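Local structure of SmhB (Serratia marcescens, 6ZZ5) at residues M8-I22 with Q270-A284. The protein is the B component of a tripartite alpha-pore-forming toxin and probably takes part in assembling the membrane pore. Numbering follows the deposited sequence.
With EDO (1,2-ethanediol), chain H.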
# COMPACT_ATOMS: atom_id res chain seq x y z
N MET A 8 4.95 -17.29 -3.55
CA MET A 8 4.66 -16.90 -2.15
C MET A 8 5.57 -15.73 -1.73
O MET A 8 5.05 -14.75 -1.18
CB MET A 8 4.80 -18.05 -1.16
CG MET A 8 3.72 -19.18 -1.36
SD MET A 8 2.06 -18.68 -0.86
CE MET A 8 2.41 -18.61 0.92
N ASN A 9 6.86 -15.87 -1.92
CA ASN A 9 7.84 -14.86 -1.50
C ASN A 9 7.57 -13.56 -2.26
O ASN A 9 7.60 -12.49 -1.62
CB ASN A 9 9.28 -15.35 -1.71
CG ASN A 9 10.24 -14.44 -1.00
OD1 ASN A 9 10.14 -14.25 0.22
ND2 ASN A 9 11.19 -13.92 -1.74
N ASP A 10 7.38 -13.62 -3.58
CA ASP A 10 7.18 -12.40 -4.40
C ASP A 10 5.86 -11.74 -3.99
O ASP A 10 5.84 -10.52 -3.95
CB ASP A 10 7.15 -12.72 -5.89
CG ASP A 10 8.50 -13.15 -6.42
OD1 ASP A 10 9.54 -12.89 -5.73
OD2 ASP A 10 8.50 -13.74 -7.50
N GLY A 11 4.81 -12.53 -3.75
CA GLY A 11 3.49 -12.01 -3.29
C GLY A 11 3.61 -11.26 -1.99
O GLY A 11 3.00 -10.14 -1.84
N MET A 12 4.32 -11.87 -1.03
CA MET A 12 4.52 -11.31 0.32
C MET A 12 5.29 -9.98 0.20
O MET A 12 4.90 -9.02 0.87
CB MET A 12 5.29 -12.28 1.19
CG MET A 12 5.56 -11.71 2.52
SD MET A 12 6.43 -12.89 3.55
CE MET A 12 8.06 -12.92 2.85
N ASN A 13 6.39 -9.95 -0.56
CA ASN A 13 7.23 -8.74 -0.70
C ASN A 13 6.39 -7.62 -1.34
O ASN A 13 6.44 -6.48 -0.81
CB ASN A 13 8.50 -8.99 -1.51
CG ASN A 13 9.52 -9.86 -0.79
OD1 ASN A 13 9.45 -10.05 0.42
ND2 ASN A 13 10.51 -10.34 -1.55
N ALA A 14 5.62 -7.92 -2.40
CA ALA A 14 4.86 -6.91 -3.16
C ALA A 14 3.71 -6.38 -2.30
O ALA A 14 3.50 -5.17 -2.27
CB ALA A 14 4.38 -7.47 -4.47
N GLN A 15 3.01 -7.26 -1.56
CA GLN A 15 1.83 -6.81 -0.82
C GLN A 15 2.28 -6.00 0.38
O GLN A 15 1.63 -5.02 0.69
CB GLN A 15 0.99 -7.96 -0.31
CG GLN A 15 -0.31 -7.50 0.30
CD GLN A 15 -1.25 -8.64 0.64
OE1 GLN A 15 -0.89 -9.64 1.25
NE2 GLN A 15 -2.51 -8.44 0.33
N SER A 16 3.34 -6.47 1.07
CA SER A 16 3.91 -5.79 2.26
C SER A 16 4.41 -4.37 1.93
O SER A 16 4.13 -3.43 2.70
CB SER A 16 4.98 -6.65 2.86
OG SER A 16 4.33 -7.84 3.32
N SER A 17 5.12 -4.21 0.84
CA SER A 17 5.70 -2.91 0.43
C SER A 17 4.54 -1.99 0.02
O SER A 17 4.48 -0.86 0.52
CB SER A 17 6.71 -3.07 -0.68
OG SER A 17 6.17 -3.79 -1.74
N GLN A 18 3.58 -2.51 -0.74
CA GLN A 18 2.41 -1.70 -1.16
C GLN A 18 1.59 -1.29 0.05
O GLN A 18 1.11 -0.14 0.08
CB GLN A 18 1.56 -2.42 -2.20
CG GLN A 18 0.63 -1.47 -2.95
CD GLN A 18 -0.63 -1.19 -2.16
OE1 GLN A 18 -1.11 -2.02 -1.39
NE2 GLN A 18 -1.20 -0.01 -2.40
N ALA A 19 1.41 -2.18 1.02
CA ALA A 19 0.60 -1.92 2.22
C ALA A 19 1.17 -0.70 2.97
O ALA A 19 0.38 0.08 3.49
CB ALA A 19 0.49 -3.15 3.07
N LEU A 20 2.47 -0.57 3.07
CA LEU A 20 3.10 0.61 3.74
C LEU A 20 2.81 1.89 2.98
O LEU A 20 2.57 2.94 3.60
CB LEU A 20 4.59 0.38 3.84
CG LEU A 20 4.99 -0.72 4.83
CD1 LEU A 20 6.47 -0.80 4.91
CD2 LEU A 20 4.42 -0.47 6.21
N HIS A 21 2.76 1.81 1.67
CA HIS A 21 2.47 2.99 0.82
C HIS A 21 1.02 3.43 1.04
O HIS A 21 0.75 4.61 1.34
CB HIS A 21 2.78 2.60 -0.64
CG HIS A 21 2.69 3.71 -1.63
ND1 HIS A 21 3.03 3.55 -2.98
CD2 HIS A 21 2.35 5.02 -1.45
CE1 HIS A 21 2.84 4.72 -3.59
NE2 HIS A 21 2.42 5.63 -2.66
N ILE A 22 0.05 2.51 0.87
CA ILE A 22 -1.38 2.86 1.11
C ILE A 22 -1.59 3.27 2.58
O ILE A 22 -2.33 4.24 2.82
CB ILE A 22 -2.37 1.77 0.61
CG1 ILE A 22 -3.82 2.25 0.82
CG2 ILE A 22 -2.15 0.40 1.23
CD1 ILE A 22 -4.85 1.40 0.09
N GLN A 270 -4.34 4.00 -4.91
CA GLN A 270 -3.63 3.17 -3.92
C GLN A 270 -4.45 1.91 -3.64
O GLN A 270 -3.87 0.80 -3.52
CB GLN A 270 -3.39 3.97 -2.66
CG GLN A 270 -2.52 5.19 -2.88
CD GLN A 270 -1.14 4.69 -3.19
OE1 GLN A 270 -0.58 3.87 -2.46
NE2 GLN A 270 -0.67 5.02 -4.35
N ALA A 271 -5.76 2.02 -3.53
CA ALA A 271 -6.64 0.87 -3.21
C ALA A 271 -6.59 -0.13 -4.37
O ALA A 271 -6.58 -1.33 -4.09
CB ALA A 271 -8.06 1.30 -2.89
N GLN A 272 -6.54 0.36 -5.60
CA GLN A 272 -6.46 -0.51 -6.80
C GLN A 272 -5.16 -1.33 -6.72
O GLN A 272 -5.18 -2.54 -6.96
CB GLN A 272 -6.62 0.29 -8.08
CG GLN A 272 -6.68 -0.58 -9.35
CD GLN A 272 -8.02 -1.26 -9.48
OE1 GLN A 272 -9.04 -0.60 -9.61
NE2 GLN A 272 -8.04 -2.57 -9.35
N SER A 273 -4.05 -0.69 -6.39
CA SER A 273 -2.73 -1.35 -6.26
C SER A 273 -2.78 -2.36 -5.12
O SER A 273 -2.18 -3.47 -5.27
CB SER A 273 -1.58 -0.37 -6.06
OG SER A 273 -1.58 0.54 -7.17
N ALA A 274 -3.51 -2.06 -4.07
CA ALA A 274 -3.69 -3.03 -2.96
C ALA A 274 -4.52 -4.24 -3.44
O ALA A 274 -4.19 -5.38 -3.04
CB ALA A 274 -4.28 -2.37 -1.73
N VAL A 275 -5.52 -4.05 -4.30
CA VAL A 275 -6.30 -5.18 -4.89
C VAL A 275 -5.34 -6.08 -5.70
O VAL A 275 -5.44 -7.35 -5.57
CB VAL A 275 -7.47 -4.75 -5.80
CG1 VAL A 275 -8.12 -5.94 -6.51
CG2 VAL A 275 -8.50 -3.98 -5.02
N THR A 276 -4.55 -5.46 -6.59
CA THR A 276 -3.57 -6.19 -7.42
C THR A 276 -2.65 -7.02 -6.52
O THR A 276 -2.52 -8.23 -6.75
CB THR A 276 -2.79 -5.27 -8.35
OG1 THR A 276 -3.78 -4.61 -9.13
CG2 THR A 276 -1.84 -6.02 -9.25
N ALA A 277 -2.03 -6.41 -5.54
CA ALA A 277 -1.13 -7.14 -4.60
C ALA A 277 -1.88 -8.28 -3.90
O ALA A 277 -1.31 -9.38 -3.73
CB ALA A 277 -0.49 -6.20 -3.62
N ALA A 278 -3.12 -8.05 -3.46
CA ALA A 278 -3.90 -9.05 -2.72
C ALA A 278 -4.27 -10.22 -3.65
O ALA A 278 -4.26 -11.37 -3.20
CB ALA A 278 -5.12 -8.45 -2.06
N THR A 279 -4.58 -9.94 -4.91
CA THR A 279 -4.86 -10.95 -5.93
C THR A 279 -3.59 -11.78 -6.15
O THR A 279 -3.69 -13.02 -6.13
CB THR A 279 -5.38 -10.31 -7.22
OG1 THR A 279 -6.53 -9.58 -6.81
CG2 THR A 279 -5.68 -11.30 -8.31
N GLN A 280 -2.46 -11.15 -6.40
CA GLN A 280 -1.17 -11.88 -6.56
C GLN A 280 -0.94 -12.78 -5.31
O GLN A 280 -0.61 -13.95 -5.47
CB GLN A 280 -0.05 -10.88 -6.83
CG GLN A 280 1.34 -11.50 -6.90
CD GLN A 280 2.51 -10.54 -7.05
OE1 GLN A 280 2.40 -9.34 -6.89
NE2 GLN A 280 3.70 -11.10 -7.23
N MET A 281 -1.16 -12.28 -4.10
CA MET A 281 -0.93 -13.08 -2.86
C MET A 281 -1.87 -14.27 -2.84
O MET A 281 -1.37 -15.37 -2.58
CB MET A 281 -1.09 -12.25 -1.59
CG MET A 281 -0.56 -12.92 -0.35
SD MET A 281 1.21 -13.23 -0.36
CE MET A 281 1.19 -15.01 -0.53
N ASN A 282 -3.17 -14.07 -3.09
CA ASN A 282 -4.17 -15.18 -3.13
C ASN A 282 -3.77 -16.19 -4.20
O ASN A 282 -3.90 -17.38 -3.95
CB ASN A 282 -5.57 -14.61 -3.41
CG ASN A 282 -6.72 -15.56 -3.22
OD1 ASN A 282 -6.56 -16.78 -3.00
ND2 ASN A 282 -7.91 -15.01 -3.28
N ASN A 283 -3.33 -15.74 -5.38
CA ASN A 283 -2.92 -16.65 -6.46
C ASN A 283 -1.70 -17.49 -6.02
O ASN A 283 -1.61 -18.69 -6.38
CB ASN A 283 -2.56 -15.89 -7.73
CG ASN A 283 -3.78 -15.31 -8.42
OD1 ASN A 283 -4.89 -15.70 -8.14
ND2 ASN A 283 -3.52 -14.37 -9.30
N ALA A 284 -0.82 -16.93 -5.21
CA ALA A 284 0.38 -17.65 -4.71
C ALA A 284 -0.06 -18.72 -3.70
O ALA A 284 0.36 -19.88 -3.84
CB ALA A 284 1.39 -16.67 -4.19
C1 EDO H . -0.11 -1.64 -9.37
O1 EDO H . 0.66 -2.67 -8.76
C2 EDO H . -1.03 -2.19 -10.39
O2 EDO H . -2.40 -1.98 -10.11
O HOH W 1 -3.16 -5.78 -0.65
O HOH W 2 0.31 2.00 -3.84
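One face of the His-21 ring carries the amide of Gln-270. The oxygen OE1 sits 3.2 Å above the ring plane, over its centre. The amide and ring planes are 47° apart, so the amide leans over the ring instead of stacking flat. Gln-270 reaches this place through a bend at chi2 (-69°). The same OE1 accepts from a water, which in turn accepts from NE2 of Gln-18 and so ties the two amides together. The Gln-18 amide lies along the backbone of the other helix, with OE1 3.2 Å from CB of Ala-274. Nearby, Ile-22 and Gln-270 lie alongside each other, pointing opposite ways, with CG1 of Ile-22 3.9 Å from CB of Gln-270.

The helices run nearly antiparallel at 159°, and the axes of the two segments approach to 8.4 Å. They belong to helix 4-30 and helix 252-300 of the long helical bundle of this alpha-pore-forming toxin. Helix 44-92 touches both, through Ser-16, Ala-19 and Ile-22 on one and Met-281 on the other.

Midway, Ala-277 CB rests 3.7 Å from Gln-15 CA. Gln-15 runs past this methyl. Its NE2 packs on Ala-278 and donates to a second water, which donates to Ala-274 O. Its OE1 faces CG of Met-281.

Met-281 is a knob in the hole formed by Met-8, Gly-11, Met-12 and Gln-15. With no side chain at Gly-11, SD of Met-281 comes 3.5 Å from its carbonyl carbon. The bend at chi2 carries SD across to helix 8-22, and chi3 then turns CE along it, to 3.8 Å from SD of Met-8. The Met-8 side chain lies crosswise to that of Met-281. On the more open flank, OE1 of Gln-280 meets the methyl of Ala-14.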